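Local coordinates for Myo-inositol-1-phosphate synthase-related protein (Thermotoga maritima MSB8, PDB 3CIN) that belongs to the myo-inositol-1-phosphate synthase family and binds nicotinamide-adenine-dinucleotide in a Rossmann-type fold, at residues Gly221-Thr226 / Pro330-Leu335; Gly299-Ile304 / Arg325-Pro330. All blocks are in the same frame, centred on the assembly; numbering follows the deposited sequence.

Interaction 1. Residues Gly221-Thr226 / Pro330-Leu335; sequences GATGAT and PALGGL. With NAD (nicotinamide-adenine-dinucleotide), chain F.
Thr-223 meets Ala-331 methyl to methyl, with its CG2 3.7 Å from the CB of Ala-331. The two branches of this threonine have separate tasks. With chi1 at 74°, OG1 stands between the backbone N and the carbonyl carbon and turns to the cofactor, while CG2 is directed into the first turns of helix 328-348. There Thr-223 CG2 also lies 4.0 Å from Leu-332 CB and equally close to Leu-335 CD1, so one methyl is lodged among three side chains on one flank of the helix. Leu-335 reaches further along the segment, its CD1 touching the carbonyl oxygen of Ala-222, the centre of an inverse gamma turn.

Leu-332 likewise divides its work between two methyls. Its CG is anti to the backbone N (chi1 -177°), and from there Leu-332 CD1 comes to 4.0 Å from the CA of Gly-221, where no side chain intervenes. Leu-332 CD2 lies over a face of the nicotinamide ring, 3.6 Å from NAD C3N. The carbonyl oxygen of Gly-221 approaches the same ring at C5N and accepts a hydrogen bond from Lys-364. Behind Leu-332 stand Val-194 and, from helix 23-36, Val-24, which places the contact against the Rossmann-type domain.

No hydrogen bond joins the two segments directly; the polar link runs to the cofactor. NAD N7N donates to Thr-223 OG1 at 3.0 Å, and the bond is nearly straight, with an N-H...O angle of 166°. Because the carboxamide nitrogen is the donor, the hydroxyl serves here as an acceptor, and N7N has a second acceptor outside the two segments. Two such acceptors would fix the rotation of the carboxamide, while the apolar contacts hold both the hydroxyl and the leucine that covers the ring.

Interaction 2. Residues Gly299-Ile304 / Arg325-Pro330; sequences GDKKFI and RINDSP. With NAD (nicotinamide-adenine-dinucleotide), chain F.
Lys-302 and Ile-326 form the antiparallel hydrogen-bonded pair, with Lys-302 N 2.8 Å from Ile-326 O and Ile-326 N 3.1 Å from Lys-302 O. Lys-302 O takes a second bond from Arg-325 NE, coming from above the carbonyl plane. Asp-328 N donates almost straight to Asp-300 O, and Asp-328 O accepts from NAD N7N at 2.7 Å. The Asp-300 carboxylate then reaches the start of helix 328-348, where its OD2 accepts from Ser-329 N at 3.1 Å on the syn side; the helix end probably stabilises its charge. A water joins OD2 to Asn-327 OD1.

Arg-325 folds at chi2 and chi3 (-66° and -50°), which lets its NH2 donate to Lys-301 O at 2.8 Å, in the guanidinium plane. The Lys-301 chain crosses it, CD lying over one guanidinium face. These strands are the paired ends of the beta hairpin 301-311/317-327, whose sheet continues into the second subunit through Arg-325. Its NH1 makes salt bridges to Glu-319 and Glu-309 of the third subunit.

Lys-302 NZ forms a salt bridge with Asp-328 OD1 at 3.3 Å, the side chains crossing at about a right angle. The apolar contact is Ile-304 CG2 against Ile-326 CD1, 3.8 Å apart.

The centres of the two contacts lie about 10 Å apart, and they share Pro-330 and helix 328-348. Along the chain interaction 2 is nested within the loop closed by interaction 1: 221-226 comes first, then the hairpin strands 301-311 and 317-327, and the helix continues straight from the second strand. The contacts also pack directly, Gly-224 CA against Ile-326 CD1 and Ala-225 CB against Ile-304 CG2. Interaction 1 sets the helix against the loop following strand 214-217 of the parallel sheet, whereas interaction 2 belongs to the mixed sheet at the subunit interface. Both touch the nicotinamide end of NAD, which thus lies between that loop and the hairpin end, and both touch the second subunit.

Interaction 1. Residues Gly221-Thr226 / Pro330-Leu335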
loop_
_atom_site.group_PDB
_atom_site.type_symbol
_atom_site.label_atom_id
_atom_site.label_comp_id
_atom_site.label_asym_id
_atom_site.label_seq_id
_atom_site.Cartn_x
_atom_site.Cartn_y
_atom_site.Cartn_z
ATOM N N GLY A 221 -15.841 -8.659 -19.043
ATOM C CA GLY A 221 -16.493 -8.029 -17.886
ATOM C C GLY A 221 -15.619 -7.006 -17.139
ATOM O O GLY A 221 -14.418 -7.218 -16.983
ATOM N N ALA A 222 -16.235 -5.897 -16.711
ATOM C CA ALA A 222 -15.507 -4.770 -16.078
ATOM C C ALA A 222 -15.316 -5.013 -14.608
ATOM O O ALA A 222 -16.000 -4.392 -13.763
ATOM C CB ALA A 222 -16.254 -3.424 -16.287
ATOM N N THR A 223 -14.365 -5.875 -14.278
ATOM C CA THR A 223 -14.054 -6.155 -12.899
ATOM C C THR A 223 -12.552 -6.139 -12.747
ATOM O O THR A 223 -11.811 -6.049 -13.730
ATOM C CB THR A 223 -14.616 -7.526 -12.394
ATOM O OG1 THR A 223 -13.850 -8.591 -12.943
ATOM C CG2 THR A 223 -16.107 -7.752 -12.748
ATOM N N GLY A 224 -12.110 -6.216 -11.502
ATOM C CA GLY A 224 -10.693 -6.345 -11.212
ATOM C C GLY A 224 -9.949 -5.022 -11.101
ATOM O O GLY A 224 -10.508 -4.000 -10.830
ATOM N N ALA A 225 -8.660 -5.052 -11.385
ATOM C CA ALA A 225 -7.832 -3.865 -11.213
ATOM C C ALA A 225 -8.063 -2.792 -12.250
ATOM O O ALA A 225 -7.929 -1.614 -11.935
ATOM C CB ALA A 225 -6.354 -4.264 -11.244
ATOM N N THR A 226 -8.371 -3.169 -13.482
ATOM C CA THR A 226 -8.359 -2.185 -14.584
ATOM C C THR A 226 -9.386 -1.108 -14.386
ATOM O O THR A 226 -9.106 0.058 -14.634
ATOM C CB THR A 226 -8.498 -2.872 -15.944
ATOM O OG1 THR A 226 -7.365 -3.738 -16.121
ATOM C CG2 THR A 226 -8.504 -1.869 -17.045
ATOM N N PRO A 330 -17.370 -13.350 -7.677
ATOM C CA PRO A 330 -18.558 -12.579 -7.220
ATOM C C PRO A 330 -18.747 -11.257 -7.931
ATOM O O PRO A 330 -19.876 -10.884 -8.236
ATOM C CB PRO A 330 -18.306 -12.438 -5.727
ATOM C CG PRO A 330 -17.459 -13.668 -5.403
ATOM C CD PRO A 330 -16.523 -13.724 -6.546
ATOM N N ALA A 331 -17.664 -10.545 -8.221
ATOM C CA ALA A 331 -17.812 -9.256 -8.894
ATOM C C ALA A 331 -18.554 -9.434 -10.232
ATOM O O ALA A 331 -19.528 -8.718 -10.559
ATOM C CB ALA A 331 -16.460 -8.592 -9.120
ATOM N N LEU A 332 -18.108 -10.404 -11.007
ATOM C CA LEU A 332 -18.682 -10.584 -12.324
ATOM C C LEU A 332 -20.068 -11.224 -12.243
ATOM O O LEU A 332 -20.986 -10.887 -13.022
ATOM C CB LEU A 332 -17.752 -11.393 -13.234
ATOM C CG LEU A 332 -18.236 -11.577 -14.672
ATOM C CD1 LEU A 332 -18.584 -10.234 -15.335
ATOM C CD2 LEU A 332 -17.130 -12.233 -15.522
ATOM N N GLY A 333 -20.221 -12.158 -11.328
ATOM C CA GLY A 333 -21.532 -12.748 -11.037
ATOM C C GLY A 333 -22.610 -11.705 -10.786
ATOM O O GLY A 333 -23.710 -11.778 -11.324
ATOM N N GLY A 334 -22.287 -10.669 -10.016
ATOM C CA GLY A 334 -23.226 -9.623 -9.756
ATOM C C GLY A 334 -23.568 -8.803 -10.968
ATOM O O GLY A 334 -24.731 -8.446 -11.183
ATOM N N LEU A 335 -22.569 -8.510 -11.777
ATOM C CA LEU A 335 -22.834 -7.781 -13.033
ATOM C C LEU A 335 -23.761 -8.577 -13.921
ATOM O O LEU A 335 -24.661 -8.014 -14.575
ATOM C CB LEU A 335 -21.554 -7.487 -13.775
ATOM C CG LEU A 335 -20.601 -6.536 -13.074
ATOM C CD1 LEU A 335 -19.491 -6.175 -14.077
ATOM C CD2 LEU A 335 -21.312 -5.255 -12.533
HETATM P PA NAD F . -13.239 -21.108 -14.890
HETATM O O1A NAD F . -13.514 -21.351 -13.430
HETATM O O2A NAD F . -12.073 -21.911 -15.379
HETATM O O5B NAD F . -14.515 -21.616 -15.649
HETATM C C5B NAD F . -14.502 -21.783 -17.065
HETATM C C4B NAD F . -15.454 -22.920 -17.391
HETATM O O4B NAD F . -15.649 -22.966 -18.796
HETATM C C3B NAD F . -14.976 -24.302 -16.965
HETATM O O3B NAD F . -16.023 -25.045 -16.362
HETATM C C2B NAD F . -14.552 -24.953 -18.275
HETATM O O2B NAD F . -14.521 -26.352 -18.195
HETATM C C1B NAD F . -15.570 -24.351 -19.217
HETATM N N9A NAD F . -15.202 -24.365 -20.636
HETATM C C8A NAD F . -13.924 -24.110 -21.123
HETATM N N7A NAD F . -14.029 -24.078 -22.496
HETATM C C5A NAD F . -15.338 -24.328 -22.827
HETATM C C6A NAD F . -15.982 -24.505 -24.054
HETATM N N6A NAD F . -15.343 -24.346 -25.256
HETATM N N1A NAD F . -17.347 -24.710 -24.025
HETATM C C2A NAD F . -18.017 -24.816 -22.819
HETATM N N3A NAD F . -17.381 -24.725 -21.599
HETATM C C4A NAD F . -16.053 -24.489 -21.638
HETATM O O3 NAD F . -13.053 -19.571 -15.182
HETATM P PN NAD F . -13.863 -18.396 -14.511
HETATM O O1N NAD F . -13.006 -17.798 -13.446
HETATM O O2N NAD F . -15.281 -18.798 -14.277
HETATM O O5D NAD F . -13.839 -17.316 -15.681
HETATM C C5D NAD F . -14.660 -17.479 -16.814
HETATM C C4D NAD F . -14.297 -16.484 -17.910
HETATM O O4D NAD F . -14.634 -15.197 -17.470
HETATM C C3D NAD F . -12.835 -16.456 -18.329
HETATM O O3D NAD F . -12.739 -16.232 -19.760
HETATM C C2D NAD F . -12.339 -15.204 -17.623
HETATM O O2D NAD F . -11.239 -14.600 -18.311
HETATM C C1D NAD F . -13.566 -14.328 -17.742
HETATM N N1N NAD F . -13.574 -13.227 -16.782
HETATM C C2N NAD F . -13.554 -13.486 -15.472
HETATM C C3N NAD F . -13.599 -12.345 -14.627
HETATM C C7N NAD F . -13.835 -12.582 -13.206
HETATM O O7N NAD F . -13.875 -13.891 -12.815
HETATM N N7N NAD F . -14.007 -11.546 -12.371
HETATM C C4N NAD F . -13.639 -11.054 -15.117
HETATM C C5N NAD F . -13.643 -10.826 -16.463
HETATM C C6N NAD F . -13.630 -11.956 -17.293
#

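Interaction 2. Residues Gly299-Ile304 / Arg325-Pro330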
loop_
_atom_site.group_PDB
_atom_site.type_symbol
_atom_site.label_atom_id
_atom_site.label_comp_id
_atom_site.label_asym_id
_atom_site.label_seq_id
_atom_site.Cartn_x
_atom_site.Cartn_y
_atom_site.Cartn_z
ATOM N N GLY A 299 -6.644 -18.325 -4.407
ATOM C CA GLY A 299 -7.959 -18.734 -4.896
ATOM C C GLY A 299 -8.655 -17.655 -5.690
ATOM O O GLY A 299 -8.063 -16.938 -6.550
ATOM N N ASP A 300 -9.957 -17.503 -5.403
ATOM C CA ASP A 300 -10.784 -16.596 -6.151
ATOM C C ASP A 300 -10.600 -15.119 -5.743
ATOM O O ASP A 300 -11.163 -14.229 -6.385
ATOM C CB ASP A 300 -12.261 -17.018 -6.053
ATOM C CG ASP A 300 -13.133 -16.307 -7.072
ATOM O OD1 ASP A 300 -12.829 -16.268 -8.284
ATOM O OD2 ASP A 300 -14.145 -15.759 -6.617
ATOM N N LYS A 301 -9.704 -14.859 -4.810
ATOM C CA LYS A 301 -9.528 -13.481 -4.321
ATOM C C LYS A 301 -8.186 -12.879 -4.770
ATOM O O LYS A 301 -7.184 -13.113 -4.112
ATOM C CB LYS A 301 -9.679 -13.425 -2.810
ATOM C CG LYS A 301 -10.007 -12.012 -2.212
ATOM C CD LYS A 301 -10.287 -12.069 -0.666
ATOM C CE LYS A 301 -10.724 -10.660 -0.155
ATOM N NZ LYS A 301 -10.833 -10.546 1.336
ATOM N N LYS A 302 -8.256 -12.082 -5.827
ATOM C CA LYS A 302 -7.082 -11.487 -6.489
ATOM C C LYS A 302 -6.378 -10.549 -5.570
ATOM O O LYS A 302 -7.018 -9.931 -4.724
ATOM C CB LYS A 302 -7.505 -10.679 -7.722
ATOM C CG LYS A 302 -7.873 -11.446 -8.899
ATOM C CD LYS A 302 -7.855 -10.478 -10.070
ATOM C CE LYS A 302 -8.149 -11.136 -11.372
ATOM N NZ LYS A 302 -8.708 -10.124 -12.294
ATOM N N PHE A 303 -5.046 -10.472 -5.687
ATOM C CA PHE A 303 -4.292 -9.372 -5.122
ATOM C C PHE A 303 -4.004 -8.444 -6.284
ATOM O O PHE A 303 -3.587 -8.893 -7.341
ATOM C CB PHE A 303 -2.987 -9.809 -4.492
ATOM C CG PHE A 303 -2.099 -8.671 -4.111
ATOM C CD1 PHE A 303 -2.448 -7.784 -3.085
ATOM C CD2 PHE A 303 -0.880 -8.465 -4.783
ATOM C CE1 PHE A 303 -1.609 -6.725 -2.741
ATOM C CE2 PHE A 303 -0.023 -7.419 -4.418
ATOM C CZ PHE A 303 -0.409 -6.517 -3.411
ATOM N N ILE A 304 -4.235 -7.156 -6.091
ATOM C CA ILE A 304 -3.909 -6.144 -7.096
ATOM C C ILE A 304 -2.980 -5.090 -6.487
ATOM O O ILE A 304 -3.047 -4.761 -5.313
ATOM C CB ILE A 304 -5.201 -5.511 -7.718
ATOM C CG1 ILE A 304 -5.953 -4.620 -6.744
ATOM C CG2 ILE A 304 -6.185 -6.608 -8.298
ATOM C CD1 ILE A 304 -6.978 -3.689 -7.420
ATOM N N ARG A 325 -7.591 -6.511 -2.295
ATOM C CA ARG A 325 -7.925 -7.932 -2.391
ATOM C C ARG A 325 -9.356 -7.923 -2.817
ATOM O O ARG A 325 -10.218 -7.475 -2.050
ATOM C CB ARG A 325 -7.818 -8.586 -1.043
ATOM C CG ARG A 325 -6.421 -8.718 -0.549
ATOM C CD ARG A 325 -5.575 -9.711 -1.429
ATOM N NE ARG A 325 -6.103 -11.051 -1.760
ATOM C CZ ARG A 325 -6.038 -12.147 -0.987
ATOM N NH1 ARG A 325 -5.559 -12.070 0.225
ATOM N NH2 ARG A 325 -6.469 -13.329 -1.403
ATOM N N ILE A 326 -9.601 -8.472 -3.973
ATOM C CA ILE A 326 -10.926 -8.454 -4.594
ATOM C C ILE A 326 -11.381 -9.854 -5.056
ATOM O O ILE A 326 -10.659 -10.588 -5.734
ATOM C CB ILE A 326 -11.018 -7.406 -5.680
ATOM C CG1 ILE A 326 -9.975 -7.583 -6.755
ATOM C CG2 ILE A 326 -10.725 -5.973 -5.125
ATOM C CD1 ILE A 326 -9.923 -6.352 -7.632
ATOM N N ASN A 327 -12.609 -10.216 -4.686
ATOM C CA ASN A 327 -13.150 -11.498 -5.060
ATOM C C ASN A 327 -13.610 -11.467 -6.485
ATOM O O ASN A 327 -14.621 -10.814 -6.826
ATOM C CB ASN A 327 -14.291 -11.855 -4.105
ATOM C CG ASN A 327 -13.821 -12.292 -2.780
ATOM O OD1 ASN A 327 -13.512 -13.471 -2.593
ATOM N ND2 ASN A 327 -13.821 -11.386 -1.801
ATOM N N ASP A 328 -12.924 -12.252 -7.332
ATOM C CA ASP A 328 -13.157 -12.219 -8.773
ATOM C C ASP A 328 -14.547 -12.593 -9.238
ATOM O O ASP A 328 -15.222 -11.842 -9.962
ATOM C CB ASP A 328 -12.209 -13.223 -9.447
ATOM C CG ASP A 328 -10.905 -12.636 -9.810
ATOM O OD1 ASP A 328 -10.882 -11.448 -10.220
ATOM O OD2 ASP A 328 -9.909 -13.394 -9.696
ATOM N N SER A 329 -14.921 -13.817 -8.907
ATOM C CA SER A 329 -16.110 -14.395 -9.500
ATOM C C SER A 329 -17.352 -13.709 -8.977
ATOM O O SER A 329 -18.287 -13.467 -9.729
ATOM C CB SER A 329 -16.118 -15.891 -9.227
ATOM O OG SER A 329 -14.981 -16.440 -9.886
ATOM N N PRO A 330 -17.370 -13.350 -7.677
ATOM C CA PRO A 330 -18.558 -12.579 -7.220
ATOM C C PRO A 330 -18.747 -11.257 -7.931
ATOM O O PRO A 330 -19.876 -10.884 -8.236
ATOM C CB PRO A 330 -18.306 -12.438 -5.727
ATOM C CG PRO A 330 -17.459 -13.668 -5.403
ATOM C CD PRO A 330 -16.523 -13.724 -6.546
HETATM P PA NAD F . -13.239 -21.108 -14.890
HETATM O O1A NAD F . -13.514 -21.351 -13.430
HETATM O O2A NAD F . -12.073 -21.911 -15.379
HETATM O O5B NAD F . -14.515 -21.616 -15.649
HETATM C C5B NAD F . -14.502 -21.783 -17.065
HETATM C C4B NAD F . -15.454 -22.920 -17.391
HETATM O O4B NAD F . -15.649 -22.966 -18.796
HETATM C C3B NAD F . -14.976 -24.302 -16.965
HETATM O O3B NAD F . -16.023 -25.045 -16.362
HETATM C C2B NAD F . -14.552 -24.953 -18.275
HETATM O O2B NAD F . -14.521 -26.352 -18.195
HETATM C C1B NAD F . -15.570 -24.351 -19.217
HETATM N N9A NAD F . -15.202 -24.365 -20.636
HETATM C C8A NAD F . -13.924 -24.110 -21.123
HETATM N N7A NAD F . -14.029 -24.078 -22.496
HETATM C C5A NAD F . -15.338 -24.328 -22.827
HETATM C C6A NAD F . -15.982 -24.505 -24.054
HETATM N N6A NAD F . -15.343 -24.346 -25.256
HETATM N N1A NAD F . -17.347 -24.710 -24.025
HETATM C C2A NAD F . -18.017 -24.816 -22.819
HETATM N N3A NAD F . -17.381 -24.725 -21.599
HETATM C C4A NAD F . -16.053 -24.489 -21.638
HETATM O O3 NAD F . -13.053 -19.571 -15.182
HETATM P PN NAD F . -13.863 -18.396 -14.511
HETATM O O1N NAD F . -13.006 -17.798 -13.446
HETATM O O2N NAD F . -15.281 -18.798 -14.277
HETATM O O5D NAD F . -13.839 -17.316 -15.681
HETATM C C5D NAD F . -14.660 -17.479 -16.814
HETATM C C4D NAD F . -14.297 -16.484 -17.910
HETATM O O4D NAD F . -14.634 -15.197 -17.470
HETATM C C3D NAD F . -12.835 -16.456 -18.329
HETATM O O3D NAD F . -12.739 -16.232 -19.760
HETATM C C2D NAD F . -12.339 -15.204 -17.623
HETATM O O2D NAD F . -11.239 -14.600 -18.311
HETATM C C1D NAD F . -13.566 -14.328 -17.742
HETATM N N1N NAD F . -13.574 -13.227 -16.782
HETATM C C2N NAD F . -13.554 -13.486 -15.472
HETATM C C3N NAD F . -13.599 -12.345 -14.627
HETATM C C7N NAD F . -13.835 -12.582 -13.206
HETATM O O7N NAD F . -13.875 -13.891 -12.815
HETATM N N7N NAD F . -14.007 -11.546 -12.371
HETATM C C4N NAD F . -13.639 -11.054 -15.117
HETATM C C5N NAD F . -13.643 -10.826 -16.463
HETATM C C6N NAD F . -13.630 -11.956 -17.293
HETATM O O HOH W 1 -8.300 -15.261 -8.723
HETATM O O HOH W 2 -14.676 -15.443 -4.097
#